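Local coordinates for exonuclease mut-7 homolog (Aedes aegypti, PDB 7JW2), which probably trims the 3' ends of AGO1-bound microRNAs as a magnesium-dependent 3'-5' exoribonuclease, its exonuclease domain being the part described here, at residues L74-L79 with P108-M113; V50-L55 with M63-V68; Y142-V147 with L154-L159; D124-W129 with V147-A152. All coordinates share one frame; numbering follows the deposited sequence.

Contact 1: residues L74-L79 with P108-M113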
# COMPACT_ATOMS: atom_id res chain seq x y z
N LEU A 74 -9.05 -4.41 7.00
CA LEU A 74 -8.49 -3.16 6.49
C LEU A 74 -7.87 -3.35 5.11
O LEU A 74 -7.99 -2.48 4.24
CB LEU A 74 -7.46 -2.61 7.47
CG LEU A 74 -6.64 -1.35 7.15
CD1 LEU A 74 -5.46 -1.60 6.21
CD2 LEU A 74 -7.52 -0.27 6.61
N ASP A 75 -7.18 -4.48 4.90
CA ASP A 75 -6.52 -4.71 3.61
C ASP A 75 -7.54 -4.85 2.49
O ASP A 75 -7.41 -4.23 1.42
CB ASP A 75 -5.63 -5.95 3.70
CG ASP A 75 -4.62 -5.87 4.83
OD1 ASP A 75 -3.92 -4.85 4.97
OD2 ASP A 75 -4.50 -6.85 5.60
N TRP A 76 -8.59 -5.65 2.72
CA TRP A 76 -9.63 -5.81 1.71
C TRP A 76 -10.40 -4.52 1.50
O TRP A 76 -10.75 -4.18 0.37
CB TRP A 76 -10.58 -6.95 2.10
CG TRP A 76 -9.91 -8.30 2.03
CD1 TRP A 76 -9.68 -9.16 3.06
CD2 TRP A 76 -9.38 -8.92 0.85
NE1 TRP A 76 -9.04 -10.29 2.60
CE2 TRP A 76 -8.84 -10.16 1.25
CE3 TRP A 76 -9.31 -8.54 -0.49
CZ2 TRP A 76 -8.24 -11.03 0.34
CZ3 TRP A 76 -8.71 -9.41 -1.39
CH2 TRP A 76 -8.18 -10.64 -0.97
N ALA A 77 -10.66 -3.77 2.57
CA ALA A 77 -11.34 -2.50 2.40
C ALA A 77 -10.49 -1.54 1.57
O ALA A 77 -11.03 -0.74 0.79
CB ALA A 77 -11.67 -1.90 3.77
N ALA A 78 -9.17 -1.60 1.72
CA ALA A 78 -8.31 -0.72 0.95
C ALA A 78 -8.32 -1.09 -0.53
O ALA A 78 -8.29 -0.20 -1.39
CB ALA A 78 -6.88 -0.76 1.49
N LEU A 79 -8.37 -2.38 -0.84
CA LEU A 79 -8.46 -2.79 -2.24
C LEU A 79 -9.81 -2.40 -2.84
O LEU A 79 -9.88 -1.91 -3.98
CB LEU A 79 -8.25 -4.31 -2.34
CG LEU A 79 -8.31 -4.89 -3.76
CD1 LEU A 79 -7.22 -4.26 -4.62
CD2 LEU A 79 -8.16 -6.40 -3.70
N PRO A 108 -16.11 -11.20 3.16
CA PRO A 108 -17.12 -10.14 3.31
C PRO A 108 -16.55 -8.73 3.37
O PRO A 108 -17.25 -7.79 2.98
CB PRO A 108 -17.82 -10.52 4.62
CG PRO A 108 -17.61 -12.01 4.73
CD PRO A 108 -16.22 -12.23 4.21
N SER A 109 -15.30 -8.55 3.83
CA SER A 109 -14.71 -7.21 3.87
C SER A 109 -14.33 -6.68 2.49
O SER A 109 -14.16 -5.47 2.34
CB SER A 109 -13.46 -7.22 4.76
OG SER A 109 -13.80 -7.58 6.08
N PHE A 110 -14.21 -7.56 1.49
CA PHE A 110 -13.92 -7.16 0.11
C PHE A 110 -15.26 -6.85 -0.53
O PHE A 110 -15.81 -7.63 -1.32
CB PHE A 110 -13.16 -8.26 -0.62
CG PHE A 110 -12.74 -7.88 -2.02
CD1 PHE A 110 -12.17 -6.65 -2.28
CD2 PHE A 110 -12.93 -8.76 -3.08
CE1 PHE A 110 -11.80 -6.29 -3.57
CE2 PHE A 110 -12.54 -8.41 -4.37
CZ PHE A 110 -11.98 -7.17 -4.61
N ASN A 111 -15.79 -5.68 -0.17
CA ASN A 111 -17.18 -5.33 -0.41
C ASN A 111 -17.27 -4.53 -1.71
O ASN A 111 -17.30 -3.30 -1.71
CB ASN A 111 -17.71 -4.55 0.79
CG ASN A 111 -19.13 -4.09 0.62
OD1 ASN A 111 -20.01 -4.87 0.27
ND2 ASN A 111 -19.38 -2.82 0.90
N VAL A 112 -17.33 -5.25 -2.83
CA VAL A 112 -17.39 -4.61 -4.15
C VAL A 112 -18.83 -4.25 -4.48
O VAL A 112 -19.73 -5.10 -4.37
CB VAL A 112 -16.79 -5.53 -5.23
CG1 VAL A 112 -16.93 -4.87 -6.60
CG2 VAL A 112 -15.33 -5.84 -4.93
N MET A 113 -19.04 -3.01 -4.93
CA MET A 113 -20.35 -2.52 -5.32
C MET A 113 -20.58 -2.75 -6.81
O MET A 113 -19.90 -2.17 -7.66
CB MET A 113 -20.50 -1.03 -4.97
CG MET A 113 -20.00 -0.66 -3.57
SD MET A 113 -19.87 1.12 -3.23
CE MET A 113 -19.53 1.12 -1.48
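W76 and F110 meet at a slant, and the pair forms the centre of an apolar contact between helix 73-84 and the loop after helix 96-106 in the RNase H-like exonuclease domain. The six-membered ring of W76 and the ring of F110 have centroids 5.3 Å apart and planes inclined by 48°, which is neither a stack nor an edge-to-face pair. Seen from F110, W76 CZ3 lies over one face of the ring; the shortest approach between the two side chains is W76 CE3 to F110 CG, 3.8 Å. F110 CG stands anti to the backbone N (chi1 -176°); the ring then meets W76 at CG and L79 at CE1. There L79 CD2 comes within 3.6 Å of F110 CE1, again obliquely, with CG of the same leucine close behind.

W76 CB also packs on the loop backbone, 3.7 Å from F110 N, and S109 CB is 3.9 Å from W76 CB. No hydrogen bond crosses between the segments, and the buried area of 240 Å² is therefore gained by van der Waals contact. The loop is sharply bent here, with F110 and N111 each at the centre of an inverse gamma turn, and V112 CG2 of the same loop lies 3.6 Å above the plane of the F110 ring. A77 packs on L74 of the second subunit.

In the fold, F84 from the same helix meets F110 edge-to-face and F103 of helix 96-106 adds a further ring. Helix 18-28 packs on L79 through F21, while W76 packs on I53 of strand 50-56 and L79 on I64 of strand 61-65.

Contact 2: residues V50-L55 with M63-V68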
# COMPACT_ATOMS: atom_id res chain seq x y z
N VAL A 50 -12.22 -18.61 -1.54
CA VAL A 50 -11.36 -18.08 -2.60
C VAL A 50 -9.95 -18.63 -2.46
O VAL A 50 -9.38 -18.66 -1.37
CB VAL A 50 -11.33 -16.54 -2.55
CG1 VAL A 50 -10.54 -15.98 -3.75
CG2 VAL A 50 -12.73 -15.98 -2.54
N SER A 51 -9.37 -19.02 -3.60
CA SER A 51 -7.95 -19.36 -3.65
C SER A 51 -7.10 -18.20 -4.15
O SER A 51 -6.14 -17.80 -3.48
CB SER A 51 -7.74 -20.60 -4.54
OG SER A 51 -6.36 -20.83 -4.77
N LEU A 52 -7.45 -17.64 -5.31
CA LEU A 52 -6.70 -16.56 -5.95
C LEU A 52 -7.67 -15.48 -6.41
O LEU A 52 -8.80 -15.78 -6.79
CB LEU A 52 -5.92 -17.04 -7.19
CG LEU A 52 -4.81 -18.06 -7.01
CD1 LEU A 52 -4.24 -18.41 -8.38
CD2 LEU A 52 -3.71 -17.53 -6.10
N ILE A 53 -7.21 -14.23 -6.36
CA ILE A 53 -7.81 -13.12 -7.10
C ILE A 53 -6.73 -12.53 -8.00
O ILE A 53 -5.63 -12.21 -7.52
CB ILE A 53 -8.40 -12.06 -6.17
CG1 ILE A 53 -9.58 -12.66 -5.39
CG2 ILE A 53 -8.88 -10.85 -6.99
CD1 ILE A 53 -10.03 -11.79 -4.25
N GLN A 54 -7.02 -12.40 -9.29
CA GLN A 54 -6.03 -11.96 -10.27
C GLN A 54 -6.42 -10.58 -10.81
O GLN A 54 -7.56 -10.38 -11.24
CB GLN A 54 -5.88 -12.94 -11.43
CG GLN A 54 -5.59 -14.41 -11.06
CD GLN A 54 -6.85 -15.26 -11.01
OE1 GLN A 54 -7.38 -15.51 -9.93
NE2 GLN A 54 -7.31 -15.71 -12.17
N LEU A 55 -5.46 -9.65 -10.77
CA LEU A 55 -5.66 -8.28 -11.24
C LEU A 55 -4.59 -7.96 -12.27
O LEU A 55 -3.39 -8.00 -11.95
CB LEU A 55 -5.59 -7.29 -10.07
CG LEU A 55 -6.47 -7.65 -8.88
CD1 LEU A 55 -6.26 -6.72 -7.69
CD2 LEU A 55 -7.94 -7.69 -9.27
N MET A 63 -1.40 -11.77 -8.69
CA MET A 63 -2.24 -12.88 -8.27
C MET A 63 -2.22 -12.91 -6.75
O MET A 63 -1.21 -13.30 -6.16
CB MET A 63 -1.74 -14.19 -8.86
CG MET A 63 -1.79 -14.14 -10.37
SD MET A 63 -1.27 -15.67 -11.16
CE MET A 63 0.47 -15.65 -10.83
N ILE A 64 -3.32 -12.46 -6.13
CA ILE A 64 -3.40 -12.45 -4.67
C ILE A 64 -3.68 -13.87 -4.18
O ILE A 64 -4.74 -14.43 -4.50
CB ILE A 64 -4.49 -11.49 -4.16
CG1 ILE A 64 -4.32 -10.08 -4.75
CG2 ILE A 64 -4.50 -11.47 -2.61
CD1 ILE A 64 -5.59 -9.26 -4.58
N ASP A 65 -2.75 -14.43 -3.40
CA ASP A 65 -2.92 -15.76 -2.82
C ASP A 65 -3.70 -15.59 -1.52
O ASP A 65 -3.13 -15.21 -0.49
CB ASP A 65 -1.58 -16.44 -2.58
CG ASP A 65 -1.74 -17.88 -2.14
OD1 ASP A 65 -2.80 -18.20 -1.57
OD2 ASP A 65 -0.83 -18.68 -2.39
N VAL A 66 -5.01 -15.82 -1.59
CA VAL A 66 -5.85 -15.55 -0.44
C VAL A 66 -5.60 -16.58 0.65
O VAL A 66 -5.75 -16.28 1.84
CB VAL A 66 -7.33 -15.53 -0.88
CG1 VAL A 66 -8.25 -15.36 0.32
CG2 VAL A 66 -7.55 -14.39 -1.90
N MET A 67 -5.19 -17.79 0.27
CA MET A 67 -4.94 -18.84 1.25
C MET A 67 -3.72 -18.53 2.12
O MET A 67 -3.72 -18.81 3.32
CB MET A 67 -4.76 -20.18 0.54
CG MET A 67 -6.04 -20.74 -0.01
SD MET A 67 -5.79 -22.33 -0.85
CE MET A 67 -5.25 -23.35 0.51
N VAL A 68 -2.68 -17.95 1.53
CA VAL A 68 -1.40 -17.77 2.21
C VAL A 68 -1.25 -16.36 2.81
O VAL A 68 -0.54 -16.17 3.81
CB VAL A 68 -0.24 -18.08 1.24
CG1 VAL A 68 1.12 -17.78 1.87
CG2 VAL A 68 -0.31 -19.54 0.78
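The beta hairpin of strands 50-56 and 61-65 belongs to the central mixed sheet of the RNase H-like exonuclease fold, and V50-L55 meets M63-V68 along it. The strand segments run antiparallel, with 156° between their directions. I53 and I64 are the hydrogen-bonded pair: I64 N donates to I53 O at 2.7 Å, and I53 N returns a bond to I64 O at 3.1 Å. L52-D65 and Q54-M63 are the flanking non-hydrogen-bonded pairs. Where the second strand gives way to the short, weakly bonded helix 66-69, V66 N still reaches S51 O at 3.0 Å.

The two faces differ. W76 and L79 of helix 73-84 cover that of I53 and I64. Neighbouring apolar contacts join I64 CD1 to L55 CD1, 4.1 Å apart, and V50 CG1 to V66 CG2. On the other face, the CG atoms of Q54 and M63 touch, and helix 179-205 packs on M63 and L52. Q54 NE2 is bonded to A185 O and E39 OE1, while S51 and L52 both face E39 in a classic beta bulge.

D65 forms a salt bridge with R175 through OD2; its OD1 caps the helix, accepting from V68 N at 3.1 Å from above the carboxylate plane.

Contact 3: residues Y142-V147 with L154-L159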
# COMPACT_ATOMS: atom_id res chain seq x y z
N TYR A 142 -11.43 -12.82 -36.00
CA TYR A 142 -11.40 -14.23 -36.31
C TYR A 142 -12.83 -14.71 -36.18
O TYR A 142 -13.13 -15.61 -35.39
CB TYR A 142 -10.43 -14.97 -35.39
CG TYR A 142 -9.06 -14.35 -35.46
CD1 TYR A 142 -8.13 -14.76 -36.41
CD2 TYR A 142 -8.71 -13.31 -34.61
CE1 TYR A 142 -6.89 -14.17 -36.50
CE2 TYR A 142 -7.47 -12.72 -34.67
CZ TYR A 142 -6.56 -13.14 -35.63
OH TYR A 142 -5.32 -12.54 -35.69
N HIS A 143 -13.71 -14.09 -36.96
CA HIS A 143 -15.14 -14.23 -36.77
C HIS A 143 -15.58 -15.67 -37.01
O HIS A 143 -15.04 -16.37 -37.87
CB HIS A 143 -15.91 -13.30 -37.71
CG HIS A 143 -17.27 -12.92 -37.20
ND1 HIS A 143 -17.50 -11.78 -36.47
CD2 HIS A 143 -18.47 -13.54 -37.32
CE1 HIS A 143 -18.78 -11.70 -36.15
NE2 HIS A 143 -19.39 -12.76 -36.66
N GLU A 144 -16.54 -16.10 -36.21
CA GLU A 144 -17.22 -17.38 -36.37
C GLU A 144 -18.69 -17.15 -36.08
O GLU A 144 -19.07 -16.18 -35.42
CB GLU A 144 -16.63 -18.46 -35.45
CG GLU A 144 -15.13 -18.66 -35.59
CD GLU A 144 -14.61 -19.78 -34.73
OE1 GLU A 144 -13.37 -19.92 -34.61
OE2 GLU A 144 -15.44 -20.53 -34.16
N GLU A 145 -19.52 -18.05 -36.60
CA GLU A 145 -20.97 -17.91 -36.48
C GLU A 145 -21.48 -18.67 -35.26
O GLU A 145 -21.14 -19.84 -35.06
CB GLU A 145 -21.66 -18.43 -37.74
CG GLU A 145 -22.15 -17.35 -38.68
CD GLU A 145 -23.30 -17.82 -39.55
OE1 GLU A 145 -24.44 -17.38 -39.31
OE2 GLU A 145 -23.06 -18.65 -40.46
N SER A 146 -22.28 -17.99 -34.45
CA SER A 146 -23.09 -18.59 -33.39
C SER A 146 -22.29 -19.56 -32.51
O SER A 146 -22.62 -20.74 -32.37
CB SER A 146 -24.32 -19.29 -33.99
OG SER A 146 -25.13 -18.35 -34.68
N VAL A 147 -21.22 -19.04 -31.92
CA VAL A 147 -20.51 -19.81 -30.91
C VAL A 147 -21.21 -19.63 -29.57
O VAL A 147 -21.93 -18.66 -29.33
CB VAL A 147 -19.03 -19.40 -30.83
CG1 VAL A 147 -18.34 -19.57 -32.19
CG2 VAL A 147 -18.89 -17.97 -30.33
N LEU A 154 -14.82 -16.29 -26.86
CA LEU A 154 -14.51 -14.88 -27.09
C LEU A 154 -13.02 -14.68 -27.35
O LEU A 154 -12.63 -13.83 -28.16
CB LEU A 154 -14.97 -14.05 -25.89
CG LEU A 154 -14.94 -12.54 -26.10
CD1 LEU A 154 -15.61 -12.16 -27.43
CD2 LEU A 154 -15.61 -11.85 -24.91
N VAL A 155 -12.17 -15.44 -26.66
CA VAL A 155 -10.73 -15.38 -26.93
C VAL A 155 -10.44 -15.78 -28.37
O VAL A 155 -9.64 -15.13 -29.06
CB VAL A 155 -9.96 -16.26 -25.93
CG1 VAL A 155 -8.55 -16.48 -26.39
CG2 VAL A 155 -9.95 -15.59 -24.55
N ARG A 156 -11.06 -16.86 -28.85
CA ARG A 156 -10.83 -17.27 -30.23
C ARG A 156 -11.29 -16.21 -31.22
O ARG A 156 -10.58 -15.88 -32.17
CB ARG A 156 -11.52 -18.60 -30.52
CG ARG A 156 -10.99 -19.29 -31.77
CD ARG A 156 -11.46 -20.72 -31.82
NE ARG A 156 -12.91 -20.79 -32.00
CZ ARG A 156 -13.77 -21.13 -31.04
NH1 ARG A 156 -13.33 -21.42 -29.83
NH2 ARG A 156 -15.07 -21.16 -31.30
N LEU A 157 -12.49 -15.65 -30.99
CA LEU A 157 -13.02 -14.63 -31.90
C LEU A 157 -12.14 -13.39 -31.95
O LEU A 157 -11.99 -12.78 -33.01
CB LEU A 157 -14.43 -14.23 -31.46
CG LEU A 157 -15.54 -15.25 -31.66
CD1 LEU A 157 -16.71 -14.93 -30.76
CD2 LEU A 157 -15.97 -15.25 -33.11
N CYS A 158 -11.55 -13.00 -30.82
CA CYS A 158 -10.80 -11.75 -30.78
C CYS A 158 -9.32 -11.93 -31.06
O CYS A 158 -8.71 -11.05 -31.66
CB CYS A 158 -10.96 -11.07 -29.41
SG CYS A 158 -12.62 -10.50 -29.06
N LEU A 159 -8.73 -13.05 -30.64
CA LEU A 159 -7.29 -13.22 -30.74
C LEU A 159 -6.85 -14.35 -31.65
O LEU A 159 -5.65 -14.48 -31.90
CB LEU A 159 -6.70 -13.44 -29.35
CG LEU A 159 -7.20 -12.50 -28.25
CD1 LEU A 159 -6.60 -12.95 -26.94
CD2 LEU A 159 -6.86 -11.04 -28.55
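A loop of the 3'-5' exonuclease domain, folded back on the last turns of helix 151-159, makes this contact, Y142-V147 lying against L154-L159, and its packed part centres on L157. The two methyls of that leucine serve different parts of the loop: CD1 is 3.8 Å from V147 CG2, the two side chains running alongside each other in opposite senses, while CD2 presses within 3.3 Å of E144 N. V147 CG1 is anti to the carbonyl carbon (chi1 -58°), which leaves CG2, the methyl that meets the leucine, between the backbone N and the carbonyl carbon. W129 and F140 also pack on L157, continuing the apolar cluster into the domain.

Toward solvent the chemistry becomes polar. Y142 N donates to L157 O at 3.0 Å, joining the loop to the C-terminal part of the helix. The edge of the exposed Y142 ring, near the ring plane, faces the carbonyls of L157 and C158, and CE2 is 3.5 Å from L159 C.

On the solvent side E144 and R156 form a salt bridge, their side chains crossing at about a right angle. R156 bends at chi3 (67°) and grips the carboxylate side-on with two nitrogens, the planes 37° apart. Its NH1 is bonded to N153 OD1. R156 NE meets E144 OE1 on the syn side at 2.8 Å, and R156 NH2 reaches E144 OE2 at 3.0 Å from above the carboxylate plane.

Contact 4: residues D124-W129 with V147-A152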
# COMPACT_ATOMS: atom_id res chain seq x y z
N ASP A 124 -18.88 -5.89 -17.73
CA ASP A 124 -19.04 -7.30 -18.09
C ASP A 124 -18.82 -7.44 -19.59
O ASP A 124 -19.60 -6.91 -20.39
CB ASP A 124 -20.44 -7.77 -17.70
CG ASP A 124 -20.67 -9.23 -18.00
OD1 ASP A 124 -19.76 -9.91 -18.52
OD2 ASP A 124 -21.79 -9.70 -17.69
N LEU A 125 -17.76 -8.15 -19.99
CA LEU A 125 -17.49 -8.28 -21.42
C LEU A 125 -18.54 -9.12 -22.13
O LEU A 125 -18.70 -8.98 -23.35
CB LEU A 125 -16.10 -8.86 -21.68
CG LEU A 125 -14.96 -7.87 -21.40
CD1 LEU A 125 -13.63 -8.58 -21.45
CD2 LEU A 125 -14.98 -6.72 -22.41
N GLN A 126 -19.26 -9.98 -21.40
CA GLN A 126 -20.37 -10.69 -22.03
C GLN A 126 -21.48 -9.74 -22.45
O GLN A 126 -22.15 -9.99 -23.46
CB GLN A 126 -20.92 -11.76 -21.08
CG GLN A 126 -21.82 -12.78 -21.76
CD GLN A 126 -22.10 -13.98 -20.89
OE1 GLN A 126 -22.19 -13.86 -19.67
NE2 GLN A 126 -22.25 -15.15 -21.51
N LEU A 127 -21.69 -8.65 -21.71
CA LEU A 127 -22.67 -7.64 -22.11
C LEU A 127 -22.21 -6.86 -23.33
O LEU A 127 -23.01 -6.54 -24.22
CB LEU A 127 -22.95 -6.69 -20.95
CG LEU A 127 -23.70 -7.23 -19.74
CD1 LEU A 127 -23.81 -6.16 -18.66
CD2 LEU A 127 -25.08 -7.73 -20.16
N LEU A 128 -20.92 -6.53 -23.39
CA LEU A 128 -20.37 -5.87 -24.57
C LEU A 128 -20.48 -6.78 -25.79
O LEU A 128 -20.83 -6.32 -26.88
CB LEU A 128 -18.92 -5.46 -24.31
CG LEU A 128 -18.14 -4.82 -25.46
CD1 LEU A 128 -18.70 -3.45 -25.83
CD2 LEU A 128 -16.66 -4.73 -25.10
N TRP A 129 -20.17 -8.07 -25.61
CA TRP A 129 -20.35 -9.06 -26.67
C TRP A 129 -21.77 -9.03 -27.22
O TRP A 129 -21.98 -8.91 -28.43
CB TRP A 129 -20.00 -10.44 -26.11
CG TRP A 129 -19.88 -11.54 -27.11
CD1 TRP A 129 -20.18 -11.51 -28.44
CD2 TRP A 129 -19.40 -12.86 -26.83
NE1 TRP A 129 -19.92 -12.74 -29.01
CE2 TRP A 129 -19.45 -13.58 -28.04
CE3 TRP A 129 -18.95 -13.49 -25.68
CZ2 TRP A 129 -19.04 -14.91 -28.13
CZ3 TRP A 129 -18.55 -14.82 -25.76
CH2 TRP A 129 -18.60 -15.51 -26.98
N VAL A 147 -21.22 -19.04 -31.92
CA VAL A 147 -20.51 -19.81 -30.91
C VAL A 147 -21.21 -19.63 -29.57
O VAL A 147 -21.93 -18.66 -29.33
CB VAL A 147 -19.03 -19.40 -30.83
CG1 VAL A 147 -18.34 -19.57 -32.19
CG2 VAL A 147 -18.89 -17.97 -30.33
N ASN A 148 -21.01 -20.61 -28.68
CA ASN A 148 -21.46 -20.47 -27.30
C ASN A 148 -20.79 -19.26 -26.68
O ASN A 148 -19.62 -18.97 -26.95
CB ASN A 148 -21.14 -21.72 -26.50
CG ASN A 148 -22.03 -22.89 -26.87
OD1 ASN A 148 -23.12 -22.71 -27.42
ND2 ASN A 148 -21.56 -24.10 -26.58
N GLN A 149 -21.53 -18.53 -25.84
CA GLN A 149 -21.04 -17.26 -25.30
C GLN A 149 -20.29 -17.48 -23.99
O GLN A 149 -20.75 -17.13 -22.90
CB GLN A 149 -22.19 -16.27 -25.13
CG GLN A 149 -22.76 -15.75 -26.45
CD GLN A 149 -23.48 -14.42 -26.30
OE1 GLN A 149 -23.51 -13.61 -27.22
NE2 GLN A 149 -24.07 -14.20 -25.12
N ASN A 150 -19.11 -18.08 -24.11
CA ASN A 150 -18.18 -18.25 -23.00
C ASN A 150 -16.86 -17.57 -23.31
O ASN A 150 -16.62 -17.12 -24.43
CB ASN A 150 -17.97 -19.74 -22.69
CG ASN A 150 -17.53 -20.55 -23.90
OD1 ASN A 150 -16.56 -20.20 -24.58
ND2 ASN A 150 -18.25 -21.63 -24.18
N LEU A 151 -15.99 -17.48 -22.30
CA LEU A 151 -14.75 -16.73 -22.47
C LEU A 151 -13.82 -17.39 -23.47
O LEU A 151 -13.15 -16.71 -24.26
CB LEU A 151 -14.05 -16.53 -21.12
CG LEU A 151 -12.70 -15.82 -21.18
CD1 LEU A 151 -12.87 -14.40 -21.71
CD2 LEU A 151 -12.01 -15.80 -19.81
N ALA A 152 -13.76 -18.73 -23.49
CA ALA A 152 -12.87 -19.40 -24.42
C ALA A 152 -13.23 -19.06 -25.86
O ALA A 152 -12.34 -18.85 -26.70
CB ALA A 152 -12.93 -20.91 -24.21
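V147, in the loop before helix 151-159, is the first residue of V147-A152 to reach W129, the indole that helix 125-132 of the exonuclease domain presents to this loop. V147 CG2 lies at the edge of the ring, near its plane, 3.8 Å from W129 CZ2. At N148 the contact passes to the backbone, N148 O being 3.6 Å from W129 CH2.

Q149, the centre of an inverse gamma turn, then crosses the face of the indole. Its CG sits 4.1 Å from the centroid of the W129 six-membered ring, only 7° off the normal, a CH-pi contact, and its CA comes within 3.4 Å of W129 CH2. From the turn before W129, Q126 NE2 lies 2.8 Å from Q149 O. F140 meets the W129 ring with planes at about 80°, and L154 packs on W129 from the helix that follows.

N150 is the N-cap of helix 151-159, its OD1 accepting from N153 N, and so marks where loop becomes helix. Its carbonyl oxygen faces the edge of the indole near the ring plane, N150 O lying 3.3 Å from W129 CZ3.

Contacts 1 and 2 are buried and touch each other: W76 CH2 lies 3.9 Å from both V66 CG2 and I53 CD1, joining helix 73-84 to the hairpin. Their chemistry differs, since contact 2 combines backbone hydrogen bonds with apolar packing and contact 1 depends mainly on apolar side chains. Contacts 3 and 4 lie on the opposite side of the chain's centre, where contact 3 is partly buried and contact 4 a surface contact. They share V147 and helix 151-159, and meet where L157 CD1 is 3.5 Å from W129 CZ2. Contact 3 adds a salt bridge on its solvent side; contact 4 relies mainly on an indole against a loop.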